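Local atomic coordinates of haloacid dehalogenase-like hydrolase (Bacteroides thetaiotaomicron, PDB entry 2RBK), a protein that probably acts as a magnesium-dependent phosphatase of the haloacid dehalogenase superfamily, and binds magnesium and a vanadate that mimics the phosphoryl group in its active site. Residues G70-V75 with V107-I112. Residues are numbered along the deposited sequence; the frame is centred on the assembly and turned at random.
Sequences GAYCFV and VEEHNI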
ATOM      1  N   GLY A  70      -1.837   5.498   3.139  1.00  8.66           N
ATOM      2  CA  GLY A  70      -1.987   6.426   4.251  1.00  9.12           C
ATOM      3  C   GLY A  70      -3.171   7.314   4.201  1.00  9.16           C
ATOM      4  O   GLY A  70      -3.484   7.979   5.219  1.00  9.97           O
ATOM      5  N   ALA A  71      -3.887   7.358   3.078  1.00  8.55           N
ATOM      6  CA  ALA A  71      -5.057   8.224   2.932  1.00  8.69           C
ATOM      7  C   ALA A  71      -6.306   7.680   3.614  1.00  8.72           C
ATOM      8  O   ALA A  71      -7.328   8.376   3.713  1.00  9.81           O
ATOM      9  CB  ALA A  71      -5.362   8.502   1.469  1.00  9.35           C
ATOM     10  N   TYR A  72      -6.279   6.448   4.148  1.00  8.59           N
ATOM     11  CA  TYR A  72      -7.437   5.902   4.817  1.00  8.82           C
ATOM     12  C   TYR A  72      -6.965   4.891   5.872  1.00  8.22           C
ATOM     13  O   TYR A  72      -6.512   3.797   5.495  1.00  8.62           O
ATOM     14  CB  TYR A  72      -8.438   5.311   3.844  1.00  9.37           C
ATOM     15  CG  TYR A  72      -9.768   5.007   4.441  1.00  9.80           C
ATOM     16  CD1 TYR A  72     -10.722   6.014   4.492  1.00 11.63           C
ATOM     17  CD2 TYR A  72     -10.068   3.747   4.891  1.00 11.35           C
ATOM     18  CE1 TYR A  72     -11.956   5.782   5.031  1.00 13.58           C
ATOM     19  CE2 TYR A  72     -11.317   3.517   5.425  1.00 12.55           C
ATOM     20  CZ  TYR A  72     -12.268   4.515   5.494  1.00 12.92           C
ATOM     21  OH  TYR A  72     -13.538   4.245   5.980  1.00 17.80           O
ATOM     22  N   CYS A  73      -7.014   5.256   7.151  1.00  8.25           N
ATOM     23  CA  CYS A  73      -6.451   4.456   8.208  1.00  7.97           C
ATOM     24  C   CYS A  73      -7.514   4.118   9.234  1.00  7.83           C
ATOM     25  O   CYS A  73      -8.299   5.008   9.607  1.00  8.48           O
ATOM     26  CB  CYS A  73      -5.315   5.206   8.884  1.00  8.46           C
ATOM     27  SG  CYS A  73      -3.941   5.672   7.803  1.00  9.36           S
ATOM     28  N   PHE A  74      -7.524   2.866   9.718  1.00  8.08           N
ATOM     29  CA  PHE A  74      -8.552   2.457  10.668  1.00  8.69           C
ATOM     30  C   PHE A  74      -8.017   1.366  11.595  1.00  8.57           C
ATOM     31  O   PHE A  74      -7.096   0.635  11.264  1.00  9.08           O
ATOM     32  CB  PHE A  74      -9.844   2.026   9.972  1.00  9.38           C
ATOM     33  CG  PHE A  74      -9.663   0.963   8.919  1.00  9.19           C
ATOM     34  CD1 PHE A  74      -9.825  -0.398   9.228  1.00 10.21           C
ATOM     35  CD2 PHE A  74      -9.353   1.289   7.596  1.00  9.78           C
ATOM     36  CE1 PHE A  74      -9.668  -1.368   8.232  1.00 10.83           C
ATOM     37  CE2 PHE A  74      -9.233   0.332   6.617  1.00 10.71           C
ATOM     38  CZ  PHE A  74      -9.400  -1.016   6.941  1.00 11.08           C
ATOM     39  N   VAL A  75      -8.639   1.311  12.773  1.00  9.19           N
ATOM     40  CA  VAL A  75      -8.292   0.366  13.829  1.00  9.47           C
ATOM     41  C   VAL A  75      -9.624  -0.253  14.252  1.00 10.62           C
ATOM     42  O   VAL A  75     -10.489   0.433  14.784  1.00 11.05           O
ATOM     43  CB  VAL A  75      -7.601   1.051  14.994  1.00  9.59           C
ATOM     44  CG1 VAL A  75      -7.327   0.035  16.138  1.00 10.79           C
ATOM     45  CG2 VAL A  75      -6.316   1.712  14.510  1.00 11.15           C
ATOM     46  N   VAL A 107     -11.079   5.684  -6.298  1.00  9.44           N
ATOM     47  CA  VAL A 107     -11.494   5.054  -5.076  1.00  9.51           C
ATOM     48  C   VAL A 107     -12.125   6.098  -4.147  1.00  9.63           C
ATOM     49  O   VAL A 107     -11.479   7.102  -3.815  1.00 10.12           O
ATOM     50  CB  VAL A 107     -10.320   4.356  -4.327  1.00 10.63           C
ATOM     51  CG1 VAL A 107     -10.930   3.493  -3.247  1.00 12.61           C
ATOM     52  CG2 VAL A 107      -9.429   3.595  -5.252  1.00 12.43           C
ATOM     53  N   GLU A 108     -13.348   5.845  -3.738  1.00 10.51           N
ATOM     54  CA  GLU A 108     -14.082   6.617  -2.751  1.00 11.53           C
ATOM     55  C   GLU A 108     -14.047   5.839  -1.445  1.00 12.34           C
ATOM     56  O   GLU A 108     -13.582   4.713  -1.374  1.00 14.24           O
ATOM     57  CB  GLU A 108     -15.511   6.819  -3.203  1.00 12.39           C
ATOM     58  CG  GLU A 108     -15.640   7.571  -4.525  1.00 12.84           C
ATOM     59  CD  GLU A 108     -17.040   7.418  -5.062  1.00 14.43           C
ATOM     60  OE1 GLU A 108     -17.981   8.119  -4.706  1.00 18.53           O
ATOM     61  OE2 GLU A 108     -17.229   6.484  -5.865  1.00 17.60           O
ATOM     62  N   GLU A 109     -14.567   6.449  -0.362  1.00 12.69           N
ATOM     63  CA  GLU A 109     -14.548   5.758   0.917  1.00 12.71           C
ATOM     64  C   GLU A 109     -15.244   4.393   0.862  1.00 13.52           C
ATOM     65  O   GLU A 109     -14.729   3.444   1.434  1.00 15.73           O
ATOM     66  CB  GLU A 109     -15.209   6.659   1.964  1.00 14.43           C
ATOM     67  CG  GLU A 109     -15.085   6.054   3.337  1.00 18.34           C
ATOM     68  CD  GLU A 109     -15.535   6.835   4.533  1.00 21.42           C
ATOM     69  OE1 GLU A 109     -16.291   7.806   4.363  1.00 26.19           O
ATOM     70  OE2 GLU A 109     -15.113   6.484   5.689  1.00 22.29           O
ATOM     71  N   HIS A 110     -16.401   4.384   0.196  1.00 13.37           N
ATOM     72  CA  HIS A 110     -17.224   3.177   0.146  1.00 16.26           C
ATOM     73  C   HIS A 110     -17.620   2.754  -1.252  1.00 16.13           C
ATOM     74  O   HIS A 110     -18.583   1.974  -1.435  1.00 19.55           O
ATOM     75  CB  HIS A 110     -18.510   3.360   0.980  1.00 20.67           C
ATOM     76  CG  HIS A 110     -18.290   3.679   2.394  1.00 24.38           C
ATOM     77  ND1 HIS A 110     -17.618   2.820   3.255  1.00 29.00           N
ATOM     78  CD2 HIS A 110     -18.676   4.780   3.087  1.00 25.75           C
ATOM     79  CE1 HIS A 110     -17.595   3.402   4.470  1.00 31.07           C
ATOM     80  NE2 HIS A 110     -18.217   4.577   4.389  1.00 30.63           N
ATOM     81  N   ASN A 111     -16.847   3.120  -2.267  1.00 13.85           N
ATOM     82  CA  ASN A 111     -17.035   2.621  -3.642  0.73 13.66           C
ATOM     83  C   ASN A 111     -15.703   2.648  -4.337  1.00 12.67           C
ATOM     84  O   ASN A 111     -14.806   3.410  -3.955  1.00 13.59           O
ATOM     85  CB  ASN A 111     -18.043   3.395  -4.467  0.73 15.93           C
ATOM     86  CG  ASN A 111     -19.452   3.217  -3.985  0.73 20.35           C
ATOM     87  OD1 ASN A 111     -20.065   2.197  -4.298  0.73 25.72           O
ATOM     88  ND2 ASN A 111     -19.945   4.205  -3.302  0.73 30.10           N
ATOM     89  N   ILE A 112     -15.585   1.834  -5.353  1.00 13.31           N
ATOM     90  CA  ILE A 112     -14.403   1.766  -6.195  1.00 12.15           C
ATOM     91  C   ILE A 112     -14.887   1.613  -7.651  1.00 12.04           C
ATOM     92  O   ILE A 112     -15.812   0.851  -7.895  1.00 13.88           O
ATOM     93  CB  ILE A 112     -13.395   0.683  -5.778  1.00 12.57           C
ATOM     94  CG1 ILE A 112     -12.096   0.774  -6.566  1.00 12.61           C
ATOM     95  CG2 ILE A 112     -13.988  -0.709  -5.831  1.00 14.70           C
ATOM     96  CD1 ILE A 112     -10.959  -0.171  -6.063  1.00 16.47           C
TER
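Y72 and E109 meet through one hydrogen bond, in which Y72 OH donates to E109 OE2 at 2.8 Å. The oxygen offers its anti lone pair and sits at the edge of the ring, near the ring plane, while the carboxylate is turned 71° against it. Tyrosine suits the place because its rigid ring carries the hydroxyl donor to E109, although the CA atoms of Y72 and E109 are 8.1 Å apart. Glutamate answers with a long arm, CG anti to the backbone N (chi1 -174°) and the chain extended beyond.

Nonpolar contact is slight: E109 CG lies 3.6 Å from Y72 CE1, and the same methylene stands over one face of the H110 ring. The contact ties the loop joining strands 104-107 and 112-115 of the three-stranded sheet to the large mixed sheet, consistent with the cap and the core of a haloacid dehalogenase-type fold.

The charge has a second partner, since E109 OE1 forms a salt bridge with K82, whose strand 78-82 pairs with strand 72-75. A phenylalanine in place of Y72 would probably leave E109 OE2 without this donor and the carboxylate freer to turn about its K82 bridge. With a separate partner for each oxygen, the carboxylate is probably steadied in its rotation and favoured in its charged form.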